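Local structure of fructose transport system repressor FruR (Pseudomonas putida, 3O74) at residues 100-114 / 228-241. The protein regulates transcription, probably by sequence-specific DNA binding as a LacI-family repressor and activator, with fructose 1-phosphate as its preferred effector. Numbering follows the deposited sequence.
Sequences VISDDRDASRQLAAS and NAMAQQHGQIAATA
M230, a selenomethionine, lays its side chain from strand 228-231 against helix 104-114, and the contact is tightest at its end. The chain is bent at chi2 (-76°), which swings SE over A107 CB, at 4.1 Å, while the methyl CE rests against A107 O and Q110 CB, 3.3 Å from each. Q110 crosses this chain at about a right angle. Beyond M230, L111 and N228 run past each other in opposite directions, with L111 CD1 3.7 Å from N228 O. F214 of strand 210-214 packs against A107 and L111 as well.

Near the C-terminal end of helix 104-116 the N228 amide gives its one hydrogen bond to this segment, ND2 to S114 OG at 3.1 Å, with the oxygen lying in the amide plane. S114 OG in turn donates to L111 O within its own helix, and N228 OD1 accepts from the backbone of R268 and I269, fixing the rotation of the amide from both ends.

Both segments are strand-to-helix crossings between the two lobes of the periplasmic-binding-protein fold used by LacI-type regulators. They run antiparallel, each one's helix packing against the other's strand. In the N-terminal lobe, V100 packs on helix 234-241: CG1, anti to its own N (chi1 -175°), faces I237 O and T240 CB, and CG2 lies 3.7 Å from A241 CA. I237 CD1 reaches the backbone of I101.

Between these two apolar patches the segments are joined more loosely. S102 OG comes no nearer than 3.6 Å to Q232 CG, and a water bridges this hydroxyl to Q233 N, accepting from the latter at 2.9 Å. More open to solvent is the side beside M230 where the partly exposed Q110 turns its NE2 back to D106 OD2, approaching from above the carboxylate plane.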
loop_
_atom_site.group_PDB
_atom_site.type_symbol
_atom_site.label_atom_id
_atom_site.label_comp_id
_atom_site.label_asym_id
_atom_site.label_seq_id
_atom_site.Cartn_x
_atom_site.Cartn_y
_atom_site.Cartn_z
ATOM N N VAL B 100 -2.826 18.846 -8.721
ATOM C CA VAL B 100 -3.493 18.783 -7.428
ATOM C C VAL B 100 -2.517 18.232 -6.398
ATOM O O VAL B 100 -2.036 17.108 -6.529
ATOM C CB VAL B 100 -4.761 17.904 -7.471
ATOM C CG1 VAL B 100 -5.502 17.964 -6.139
ATOM C CG2 VAL B 100 -5.672 18.339 -8.603
ATOM N N ILE B 101 -2.237 19.019 -5.366
ATOM C CA ILE B 101 -1.194 18.674 -4.410
ATOM C C ILE B 101 -1.607 19.006 -2.981
ATOM O O ILE B 101 -2.666 19.590 -2.753
ATOM C CB ILE B 101 0.127 19.412 -4.729
ATOM C CG1 ILE B 101 0.003 20.915 -4.456
ATOM C CG2 ILE B 101 0.536 19.179 -6.178
ATOM C CD1 ILE B 101 1.298 21.677 -4.690
ATOM N N SER B 102 -0.776 18.611 -2.020
ATOM C CA SER B 102 -0.980 19.001 -0.633
ATOM C C SER B 102 -0.200 20.275 -0.331
ATOM O O SER B 102 0.813 20.553 -0.968
ATOM C CB SER B 102 -0.575 17.871 0.311
ATOM O OG SER B 102 -1.461 16.774 0.188
ATOM N N ASP B 103 -0.687 21.056 0.629
ATOM C CA ASP B 103 -0.016 22.296 1.021
ATOM C C ASP B 103 1.190 21.976 1.898
ATOM O O ASP B 103 1.166 22.200 3.108
ATOM C CB ASP B 103 -0.989 23.213 1.761
ATOM C CG ASP B 103 -0.391 24.570 2.080
ATOM O OD1 ASP B 103 0.779 24.818 1.715
ATOM O OD2 ASP B 103 -1.096 25.393 2.700
ATOM N N ASP B 104 2.245 21.464 1.268
ATOM C CA ASP B 104 3.377 20.873 1.980
ATOM C C ASP B 104 4.238 21.854 2.767
ATOM O O ASP B 104 4.686 21.542 3.868
ATOM C CB ASP B 104 4.254 20.079 1.013
ATOM C CG ASP B 104 3.606 18.784 0.574
ATOM O OD1 ASP B 104 2.643 18.342 1.238
ATOM O OD2 ASP B 104 4.065 18.210 -0.433
ATOM N N ARG B 105 4.477 23.032 2.207
ATOM C CA ARG B 105 5.355 23.988 2.863
ATOM C C ARG B 105 4.805 24.387 4.228
ATOM O O ARG B 105 5.523 24.365 5.225
ATOM C CB ARG B 105 5.554 25.224 1.988
ATOM C CG ARG B 105 6.546 26.212 2.557
ATOM C CD ARG B 105 6.803 27.368 1.595
ATOM N NE ARG B 105 8.205 27.444 1.206
ATOM C CZ ARG B 105 9.121 28.146 1.859
ATOM N NH1 ARG B 105 8.781 28.848 2.939
ATOM N NH2 ARG B 105 10.377 28.143 1.425
ATOM N N ASP B 106 3.526 24.743 4.268
ATOM C CA ASP B 106 2.887 25.135 5.518
ATOM C C ASP B 106 2.769 23.958 6.484
ATOM O O ASP B 106 2.860 24.130 7.699
ATOM C CB ASP B 106 1.505 25.734 5.257
ATOM C CG ASP B 106 0.858 26.273 6.519
ATOM O OD1 ASP B 106 1.377 27.265 7.074
ATOM O OD2 ASP B 106 -0.166 25.707 6.960
ATOM N N ALA B 107 2.560 22.765 5.938
ATOM C CA ALA B 107 2.463 21.565 6.756
ATOM C C ALA B 107 3.795 21.315 7.447
ATOM O O ALA B 107 3.843 20.945 8.621
ATOM C CB ALA B 107 2.078 20.376 5.902
ATOM N N SER B 108 4.875 21.530 6.704
ATOM C CA SER B 108 6.224 21.328 7.208
ATOM C C SER B 108 6.582 22.367 8.268
ATOM O O SER B 108 7.265 22.067 9.252
ATOM C CB SER B 108 7.222 21.387 6.056
ATOM O OG SER B 108 8.511 21.012 6.491
ATOM N N ARG B 109 6.120 23.594 8.069
ATOM C CA ARG B 109 6.408 24.649 9.026
ATOM C C ARG B 109 5.759 24.335 10.369
ATOM O O ARG B 109 6.402 24.429 11.416
ATOM C CB ARG B 109 5.929 26.004 8.510
ATOM C CG ARG B 109 6.753 27.172 9.030
ATOM C CD ARG B 109 5.923 28.441 9.185
ATOM N NE ARG B 109 5.048 28.370 10.350
ATOM C CZ ARG B 109 3.745 28.127 10.290
ATOM N NH1 ARG B 109 3.158 27.944 9.116
ATOM N NH2 ARG B 109 3.027 28.074 11.402
ATOM N N GLN B 110 4.485 23.955 10.335
ATOM C CA GLN B 110 3.764 23.601 11.550
ATOM C C GLN B 110 4.372 22.372 12.217
ATOM O O GLN B 110 4.475 22.306 13.442
ATOM C CB GLN B 110 2.296 23.314 11.241
ATOM C CG GLN B 110 1.473 24.519 10.842
ATOM C CD GLN B 110 -0.012 24.223 10.885
ATOM O OE1 GLN B 110 -0.520 23.699 11.878
ATOM N NE2 GLN B 110 -0.715 24.550 9.808
ATOM N N LEU B 111 4.761 21.396 11.403
ATOM C CA LEU B 111 5.333 20.158 11.913
ATOM C C LEU B 111 6.602 20.445 12.714
ATOM O O LEU B 111 6.746 19.987 13.846
ATOM C CB LEU B 111 5.623 19.190 10.761
ATOM C CG LEU B 111 5.955 17.737 11.103
ATOM C CD1 LEU B 111 4.889 17.128 12.004
ATOM C CD2 LEU B 111 6.109 16.922 9.829
ATOM N N ALA B 112 7.510 21.221 12.129
ATOM C CA ALA B 112 8.762 21.560 12.792
ATOM C C ALA B 112 8.517 22.413 14.036
ATOM O O ALA B 112 9.129 22.195 15.082
ATOM C CB ALA B 112 9.696 22.273 11.830
ATOM N N ALA B 113 7.615 23.380 13.916
ATOM C CA ALA B 113 7.284 24.257 15.034
ATOM C C ALA B 113 6.733 23.467 16.219
ATOM O O ALA B 113 6.955 23.831 17.374
ATOM C CB ALA B 113 6.296 25.321 14.595
ATOM N N SER B 114 6.020 22.383 15.933
ATOM C CA SER B 114 5.440 21.565 16.994
ATOM C C SER B 114 6.517 20.854 17.815
ATOM O O SER B 114 6.304 20.536 18.985
ATOM C CB SER B 114 4.422 20.563 16.435
ATOM O OG SER B 114 5.053 19.438 15.848
ATOM N N ASN B 228 4.315 13.045 15.806
ATOM C CA ASN B 228 3.392 13.958 15.140
ATOM C C ASN B 228 3.407 13.725 13.634
ATOM O O ASN B 228 4.467 13.566 13.034
ATOM C CB ASN B 228 3.747 15.408 15.453
ATOM C CG ASN B 228 3.336 15.818 16.854
ATOM O OD1 ASN B 228 2.727 15.043 17.591
ATOM N ND2 ASN B 228 3.661 17.044 17.223
ATOM N N ALA B 229 2.227 13.711 13.023
ATOM C CA ALA B 229 2.114 13.375 11.608
ATOM C C ALA B 229 1.204 14.327 10.835
ATOM O O ALA B 229 0.153 14.730 11.323
ATOM C CB ALA B 229 1.641 11.937 11.446
HETATM N N MSE B 230 1.623 14.674 9.621
HETATM C CA MSE B 230 0.825 15.501 8.722
HETATM C C MSE B 230 0.311 14.643 7.568
HETATM O O MSE B 230 1.051 14.364 6.629
HETATM C CB MSE B 230 1.674 16.642 8.166
HETATM C CG MSE B 230 1.892 17.800 9.124
HETATM SE SE MSE B 230 0.307 18.917 9.262
HETATM C CE MSE B 230 1.065 20.360 10.319
ATOM N N ALA B 231 -0.953 14.230 7.639
ATOM C CA ALA B 231 -1.526 13.320 6.648
ATOM C C ALA B 231 -2.254 14.040 5.507
ATOM O O ALA B 231 -2.869 15.082 5.713
ATOM C CB ALA B 231 -2.455 12.323 7.326
ATOM N N GLN B 232 -2.185 13.468 4.308
ATOM C CA GLN B 232 -2.913 13.992 3.159
ATOM C C GLN B 232 -4.403 13.740 3.311
ATOM O O GLN B 232 -4.810 12.728 3.877
ATOM C CB GLN B 232 -2.451 13.312 1.868
ATOM C CG GLN B 232 -0.987 13.493 1.509
ATOM C CD GLN B 232 -0.649 12.873 0.159
ATOM O OE1 GLN B 232 -1.446 12.928 -0.777
ATOM N NE2 GLN B 232 0.536 12.285 0.056
ATOM N N GLN B 233 -5.215 14.654 2.790
ATOM C CA GLN B 233 -6.636 14.383 2.624
ATOM C C GLN B 233 -6.810 13.688 1.275
ATOM O O GLN B 233 -7.153 14.324 0.277
ATOM C CB GLN B 233 -7.456 15.676 2.693
ATOM C CG GLN B 233 -7.291 16.447 4.003
ATOM C CD GLN B 233 -8.263 17.607 4.150
ATOM O OE1 GLN B 233 -9.440 17.414 4.453
ATOM N NE2 GLN B 233 -7.768 18.822 3.947
ATOM N N HIS B 234 -6.557 12.380 1.255
ATOM C CA HIS B 234 -6.509 11.612 0.012
ATOM C C HIS B 234 -7.810 11.678 -0.778
ATOM O O HIS B 234 -7.799 11.745 -2.008
ATOM C CB HIS B 234 -6.171 10.146 0.298
ATOM C CG HIS B 234 -5.008 9.956 1.223
ATOM N ND1 HIS B 234 -3.704 9.881 0.777
ATOM C CD2 HIS B 234 -4.956 9.810 2.566
ATOM C CE1 HIS B 234 -2.901 9.705 1.810
ATOM N NE2 HIS B 234 -3.632 9.658 2.907
ATOM N N GLY B 235 -8.930 11.643 -0.067
ATOM C CA GLY B 235 -10.231 11.689 -0.703
ATOM C C GLY B 235 -10.431 12.971 -1.485
ATOM O O GLY B 235 -10.922 12.947 -2.612
ATOM N N GLN B 236 -10.044 14.096 -0.889
ATOM C CA GLN B 236 -10.214 15.398 -1.531
ATOM C C GLN B 236 -9.239 15.583 -2.695
ATOM O O GLN B 236 -9.593 16.152 -3.729
ATOM C CB GLN B 236 -10.071 16.529 -0.505
ATOM C CG GLN B 236 -10.382 17.913 -1.057
ATOM C CD GLN B 236 -10.376 18.993 0.014
ATOM O OE1 GLN B 236 -10.215 20.178 -0.285
ATOM N NE2 GLN B 236 -10.554 18.588 1.266
ATOM N N ILE B 237 -8.012 15.098 -2.529
ATOM C CA ILE B 237 -7.030 15.127 -3.609
ATOM C C ILE B 237 -7.593 14.437 -4.850
ATOM O O ILE B 237 -7.594 14.998 -5.946
ATOM C CB ILE B 237 -5.721 14.397 -3.202
ATOM C CG1 ILE B 237 -5.045 15.097 -2.021
ATOM C CG2 ILE B 237 -4.770 14.292 -4.395
ATOM C CD1 ILE B 237 -4.582 16.486 -2.332
ATOM N N ALA B 238 -8.073 13.211 -4.668
ATOM C CA ALA B 238 -8.590 12.414 -5.776
ATOM C C ALA B 238 -9.825 13.040 -6.409
ATOM O O ALA B 238 -9.957 13.074 -7.636
ATOM C CB ALA B 238 -8.895 10.994 -5.305
ATOM N N ALA B 239 -10.729 13.536 -5.571
ATOM C CA ALA B 239 -11.969 14.131 -6.053
ATOM C C ALA B 239 -11.696 15.373 -6.894
ATOM O O ALA B 239 -12.338 15.592 -7.917
ATOM C CB ALA B 239 -12.886 14.468 -4.886
ATOM N N THR B 240 -10.736 16.182 -6.459
ATOM C CA THR B 240 -10.353 17.379 -7.189
ATOM C C THR B 240 -9.710 17.016 -8.521
ATOM O O THR B 240 -10.073 17.559 -9.563
ATOM C CB THR B 240 -9.361 18.236 -6.370
ATOM O OG1 THR B 240 -9.978 18.632 -5.139
ATOM C CG2 THR B 240 -8.957 19.476 -7.142
ATOM N N ALA B 241 -8.757 16.090 -8.480
ATOM C CA ALA B 241 -8.043 15.666 -9.683
ATOM C C ALA B 241 -8.998 15.081 -10.717
ATOM O O ALA B 241 -8.907 15.385 -11.908
ATOM C CB ALA B 241 -6.956 14.648 -9.322
HETATM O O HOH W 1 -3.837 16.968 1.670
#